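Local coordinates for protein pyrrolidone-carboxylate peptidase (Deinococcus radiodurans R1, PDB 5Z48) that removes N-terminal pyroglutamyl (5-oxoprolyl) residues from peptides as a thiol-dependent exopeptidase of the C15 family, working as a homotetramer, at residues B[25-29]-B[198-202]; B[78-82]-B[128-134]. All blocks are in the same frame, centred on the assembly; numbering follows the deposited sequence.

Contact 1: B[25-29]-B[198-202]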
loop_
_atom_site.group_PDB
_atom_site.type_symbol
_atom_site.label_atom_id
_atom_site.label_comp_id
_atom_site.label_asym_id
_atom_site.label_seq_id
_atom_site.Cartn_x
_atom_site.Cartn_y
_atom_site.Cartn_z
ATOM N N ALA B 25 9.086 -6.032 -24.317
ATOM C CA ALA B 25 9.860 -4.854 -24.691
ATOM C C ALA B 25 11.159 -5.246 -25.386
ATOM O O ALA B 25 11.543 -4.600 -26.372
ATOM C CB ALA B 25 10.139 -4.018 -23.446
ATOM N N ALA B 26 11.866 -6.255 -24.858
ATOM C CA ALA B 26 13.101 -6.676 -25.523
ATOM C C ALA B 26 12.807 -7.136 -26.940
ATOM O O ALA B 26 13.546 -6.811 -27.889
ATOM C CB ALA B 26 13.797 -7.792 -24.725
ATOM N N GLN B 27 11.717 -7.891 -27.128
ATOM C CA GLN B 27 11.389 -8.378 -28.461
ATOM C C GLN B 27 11.117 -7.229 -29.424
ATOM O O GLN B 27 11.585 -7.248 -30.576
ATOM C CB GLN B 27 10.184 -9.325 -28.395
ATOM C CG GLN B 27 10.101 -10.296 -29.593
ATOM C CD GLN B 27 11.135 -11.444 -29.492
ATOM O OE1 GLN B 27 11.639 -11.741 -28.416
ATOM N NE2 GLN B 27 11.349 -12.154 -30.601
ATOM N N GLU B 28 10.362 -6.211 -28.975
ATOM C CA GLU B 28 9.993 -5.127 -29.874
ATOM C C GLU B 28 11.176 -4.249 -30.234
ATOM O O GLU B 28 11.203 -3.692 -31.353
ATOM C CB GLU B 28 8.931 -4.230 -29.231
ATOM C CG GLU B 28 7.576 -4.816 -28.988
ATOM C CD GLU B 28 6.632 -3.701 -28.522
ATOM O OE1 GLU B 28 6.492 -2.700 -29.279
ATOM O OE2 GLU B 28 6.089 -3.784 -27.391
ATOM N N LEU B 29 12.157 -4.124 -29.337
ATOM C CA LEU B 29 13.243 -3.188 -29.558
ATOM C C LEU B 29 14.466 -3.840 -30.195
ATOM O O LEU B 29 15.398 -3.119 -30.588
ATOM C CB LEU B 29 13.622 -2.507 -28.235
ATOM C CG LEU B 29 12.478 -1.641 -27.681
ATOM C CD1 LEU B 29 12.857 -1.196 -26.258
ATOM C CD2 LEU B 29 12.157 -0.421 -28.569
ATOM N N THR B 198 7.384 -0.406 -23.097
ATOM C CA THR B 198 8.391 -0.467 -24.161
ATOM C C THR B 198 9.013 0.904 -24.414
ATOM O O THR B 198 10.234 1.006 -24.620
ATOM C CB THR B 198 7.752 -1.029 -25.443
ATOM O OG1 THR B 198 7.334 -2.372 -25.189
ATOM C CG2 THR B 198 8.722 -1.043 -26.637
ATOM N N ARG B 199 8.196 1.947 -24.471
ATOM C CA ARG B 199 8.721 3.293 -24.664
ATOM C C ARG B 199 9.677 3.676 -23.539
ATOM O O ARG B 199 10.713 4.310 -23.792
ATOM C CB ARG B 199 7.574 4.295 -24.756
ATOM C CG ARG B 199 8.063 5.675 -25.216
ATOM C CD ARG B 199 6.893 6.587 -25.522
ATOM N NE ARG B 199 6.033 6.840 -24.353
ATOM C CZ ARG B 199 6.119 7.934 -23.580
ATOM N NH1 ARG B 199 7.006 8.901 -23.840
ATOM N NH2 ARG B 199 5.280 8.107 -22.558
ATOM N N ALA B 200 9.369 3.293 -22.287
ATOM C CA ALA B 200 10.276 3.601 -21.178
ATOM C C ALA B 200 11.617 2.914 -21.360
ATOM O O ALA B 200 12.673 3.496 -21.081
ATOM C CB ALA B 200 9.631 3.190 -19.834
ATOM N N VAL B 201 11.599 1.658 -21.799
ATOM C CA VAL B 201 12.858 0.940 -22.027
ATOM C C VAL B 201 13.639 1.605 -23.158
ATOM O O VAL B 201 14.868 1.776 -23.064
ATOM C CB VAL B 201 12.566 -0.549 -22.307
ATOM C CG1 VAL B 201 13.842 -1.326 -22.626
ATOM C CG2 VAL B 201 11.884 -1.152 -21.076
ATOM N N ARG B 202 12.944 1.994 -24.221
ATOM C CA ARG B 202 13.568 2.661 -25.370
ATOM C C ARG B 202 14.224 3.975 -24.948
ATOM O O ARG B 202 15.375 4.256 -25.309
ATOM C CB ARG B 202 12.519 2.933 -26.448
ATOM C CG ARG B 202 13.151 3.606 -27.683
ATOM C CD ARG B 202 12.158 3.957 -28.761
ATOM N NE ARG B 202 12.819 4.634 -29.885
ATOM C CZ ARG B 202 12.425 4.545 -31.156
ATOM N NH1 ARG B 202 11.379 3.786 -31.471
ATOM N NH2 ARG B 202 13.081 5.200 -32.121
#

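Contact 2: B[78-82]-B[128-134]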
loop_
_atom_site.group_PDB
_atom_site.type_symbol
_atom_site.label_atom_id
_atom_site.label_comp_id
_atom_site.label_asym_id
_atom_site.label_seq_id
_atom_site.Cartn_x
_atom_site.Cartn_y
_atom_site.Cartn_z
ATOM N N PRO B 78 4.536 0.698 -9.227
ATOM C CA PRO B 78 3.691 1.553 -10.097
ATOM C C PRO B 78 4.419 2.182 -11.276
ATOM O O PRO B 78 3.759 2.524 -12.273
ATOM C CB PRO B 78 3.189 2.654 -9.134
ATOM C CG PRO B 78 4.309 2.741 -8.080
ATOM C CD PRO B 78 4.716 1.277 -7.881
ATOM N N GLN B 79 5.750 2.312 -11.221
ATOM C CA GLN B 79 6.496 3.105 -12.194
ATOM C C GLN B 79 7.784 2.364 -12.515
ATOM O O GLN B 79 8.296 1.590 -11.690
ATOM C CB GLN B 79 6.801 4.539 -11.667
ATOM C CG GLN B 79 5.523 5.299 -11.273
ATOM C CD GLN B 79 5.766 6.651 -10.628
ATOM O OE1 GLN B 79 6.924 7.048 -10.460
ATOM N NE2 GLN B 79 4.675 7.389 -10.301
ATOM N N VAL B 80 8.308 2.600 -13.726
ATOM C CA VAL B 80 9.631 2.057 -14.045
ATOM C C VAL B 80 10.670 2.526 -13.029
ATOM O O VAL B 80 10.647 3.689 -12.572
ATOM C CB VAL B 80 10.067 2.447 -15.465
ATOM C CG1 VAL B 80 9.185 1.718 -16.502
ATOM C CG2 VAL B 80 10.026 3.959 -15.725
ATOM N N THR B 81 11.612 1.625 -12.700
ATOM C CA THR B 81 12.664 1.900 -11.726
ATOM C C THR B 81 14.016 1.383 -12.202
ATOM O O THR B 81 14.115 0.405 -12.956
ATOM C CB THR B 81 12.370 1.284 -10.320
ATOM O OG1 THR B 81 12.024 -0.118 -10.440
ATOM C CG2 THR B 81 11.221 2.053 -9.634
ATOM N N LEU B 82 15.067 2.093 -11.789
ATOM C CA LEU B 82 16.458 1.720 -12.076
ATOM C C LEU B 82 17.097 1.205 -10.793
ATOM O O LEU B 82 17.072 1.903 -9.760
ATOM C CB LEU B 82 17.255 2.928 -12.582
ATOM C CG LEU B 82 16.768 3.587 -13.840
ATOM C CD1 LEU B 82 17.528 4.904 -13.979
ATOM C CD2 LEU B 82 17.009 2.658 -15.040
ATOM N N TRP B 128 13.588 10.194 -18.976
ATOM C CA TRP B 128 12.225 9.743 -18.707
ATOM C C TRP B 128 11.318 10.926 -18.406
ATOM O O TRP B 128 10.215 11.019 -18.942
ATOM C CB TRP B 128 12.200 8.781 -17.512
ATOM C CG TRP B 128 12.551 7.340 -17.808
ATOM C CD1 TRP B 128 12.588 6.717 -19.032
ATOM C CD2 TRP B 128 12.898 6.349 -16.841
ATOM N NE1 TRP B 128 12.932 5.398 -18.882
ATOM C CE2 TRP B 128 13.112 5.143 -17.542
ATOM C CE3 TRP B 128 13.025 6.363 -15.442
ATOM C CZ2 TRP B 128 13.494 3.954 -16.892
ATOM C CZ3 TRP B 128 13.371 5.172 -14.803
ATOM C CH2 TRP B 128 13.581 3.985 -15.522
ATOM N N ARG B 129 11.755 11.839 -17.527
ATOM C CA ARG B 129 10.906 12.991 -17.198
ATOM C C ARG B 129 10.615 13.856 -18.428
ATOM O O ARG B 129 9.475 14.321 -18.638
ATOM C CB ARG B 129 11.572 13.814 -16.094
ATOM C CG ARG B 129 10.627 14.940 -15.591
ATOM C CD ARG B 129 10.973 15.454 -14.195
ATOM N NE ARG B 129 10.587 14.527 -13.117
ATOM C CZ ARG B 129 9.414 14.578 -12.476
ATOM N NH1 ARG B 129 8.526 15.480 -12.821
ATOM N NH2 ARG B 129 9.136 13.704 -11.511
ATOM N N GLU B 130 11.625 14.071 -19.274
ATOM C CA GLU B 130 11.402 14.852 -20.479
ATOM C C GLU B 130 10.388 14.172 -21.396
ATOM O O GLU B 130 9.594 14.854 -22.051
ATOM C CB GLU B 130 12.747 15.064 -21.190
ATOM C CG GLU B 130 12.745 16.185 -22.252
ATOM C CD GLU B 130 12.254 15.723 -23.620
ATOM O OE1 GLU B 130 12.310 14.496 -23.897
ATOM O OE2 GLU B 130 11.816 16.594 -24.427
ATOM N N ALA B 131 10.352 12.833 -21.388
ATOM C CA ALA B 131 9.376 12.061 -22.155
ATOM C C ALA B 131 8.056 11.850 -21.418
ATOM O O ALA B 131 7.232 11.042 -21.871
ATOM C CB ALA B 131 9.975 10.701 -22.539
ATOM N N GLU B 132 7.854 12.549 -20.289
ATOM C CA GLU B 132 6.635 12.476 -19.470
ATOM C C GLU B 132 6.413 11.078 -18.899
ATOM O O GLU B 132 5.267 10.667 -18.695
ATOM C CB GLU B 132 5.400 12.955 -20.236
ATOM C CG GLU B 132 5.554 14.402 -20.715
ATOM C CD GLU B 132 4.398 14.902 -21.536
ATOM O OE1 GLU B 132 4.576 15.960 -22.192
ATOM O OE2 GLU B 132 3.326 14.248 -21.580
ATOM N N ILE B 133 7.501 10.401 -18.550
ATOM C CA ILE B 133 7.454 9.073 -17.924
ATOM C C ILE B 133 7.880 9.216 -16.468
ATOM O O ILE B 133 9.049 9.545 -16.201
ATOM C CB ILE B 133 8.349 8.061 -18.663
ATOM C CG1 ILE B 133 7.824 7.884 -20.093
ATOM C CG2 ILE B 133 8.356 6.693 -17.951
ATOM C CD1 ILE B 133 8.820 7.139 -20.985
ATOM N N PRO B 134 6.982 8.950 -15.504
ATOM C CA PRO B 134 7.375 8.877 -14.082
ATOM C C PRO B 134 8.308 7.704 -13.826
ATOM O O PRO B 134 8.139 6.630 -14.401
ATOM C CB PRO B 134 6.041 8.640 -13.362
ATOM C CG PRO B 134 4.957 8.889 -14.313
ATOM C CD PRO B 134 5.545 8.696 -15.722
HETATM O O HOH W 1 6.672 4.559 -15.211
#

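Contact 1: B[25-29]-B[198-202]
A25 and T198 mark where helices 21-29 and 194-211 come together, their CA atoms 4.7 Å apart, while the axes of the two short segments cross at -64° and approach to 9.6 Å. This is helix-helix packing on the central sheet of the C15 alpha/beta fold, with L29 and T198 at its core and A25 providing the close backbone approach. The methyl of A25 touches both T198 OG1 and V201 CG2, with 4.1 Å from A25 CB to V201 CG2. L29 supplies the bulk, its CG lying 3.9 Å from T198 CG2. Its CD1 meets V201 CG1 at 3.8 Å and the backbone N of R202, while its CD2 touches T198 CG2 and R202 CB, residues one turn apart. Both L29 and V201 also rest on L8 of strand 5-11. The guanidinium of R202 turns elsewhere, to a salt bridge with E206. Toward the surface the chemistry becomes polar. E28 extends beyond CG and crosses T198, whose CG2 packs against its carboxylate. T198 OG1, anti to the carbonyl carbon and beside the backbone N (chi1 -64°), faces E28; it is also hydrogen-bonded to Q194 NE2. The hydroxyl donates to E28 OE2 over 2.9 Å, meeting that oxygen from above the carboxylate, 60° out of its plane.

Contact 2: B[78-82]-B[128-134]
V80 and W128 lie at the heart of this contact, in which strand 80-90 packs against the C-terminal end of helix 121-130. That helix closes with a Schellman motif: E132, with positive phi, is its C-prime residue, and I133 N returns to W128 O at 2.8 Å. P134 then leads into strand 135-138, which runs parallel to strand 80-90, so helix end and strand meet beside the edge where V80 bonds D136 through the backbone. A methyl centred over an aromatic ring is a textbook CH-pi contact, and V80 gives a clear case. Its CG2 lies 3.5 Å from the centroid of the six-membered ring of W128, only 7° off the normal. A chi1 of -69° wedges this methyl between the backbone N and carbonyl carbon of V80 and aims it at the indole. I133 CG2 lies over the same face, offset toward the rim, and touches V80 CG2 at 3.9 Å. L82 comes obliquely to the ring, its CG 3.6 Å from W128 CH2, while W128 NE1 bonds A200 O of helix 194-211. A leucine in place of W128 would probably leave V80 CG2 without its aromatic platform, open a gap beside L82 and strip A200 O of its indole partner. Q79 belongs to the close packing too: it crosses P134 at about a right angle, with Q79 CD 3.4 Å from P134 CB, and its NE2 is hydrogen-bonded to L189 O of the second subunit. The looser side is polar. The helix end is exposed, and there R129 NH1 bonds L180 O of the second subunit. Between the backbones a water takes the place of a direct bond, accepting from V80 N at 3.0 Å and donating to P134 O at 2.7 Å.

Helix 194-211 joins the two contacts: contact 1 packs its T198 and V201 against helix 21-29, while R199 and A200 meet contact 2. There R199 NH1 probably bonds A131 O over 2.9 Å, and A200 CB packs on V80 CG1. Both contacts are largely buried, yet their margins differ. Contact 1 ends in charged, exposed E28 and R202, with no other subunit of the assembly touching it, whereas contact 2 borders a neighbouring subunit. Contact 1 combines aliphatic packing with one direct side-chain hydrogen bond; contact 2 relies on an aromatic face and a bridging water. Contact 2 also lies nearer the catalytic centre, since T81 touches H171, a probable active-site residue.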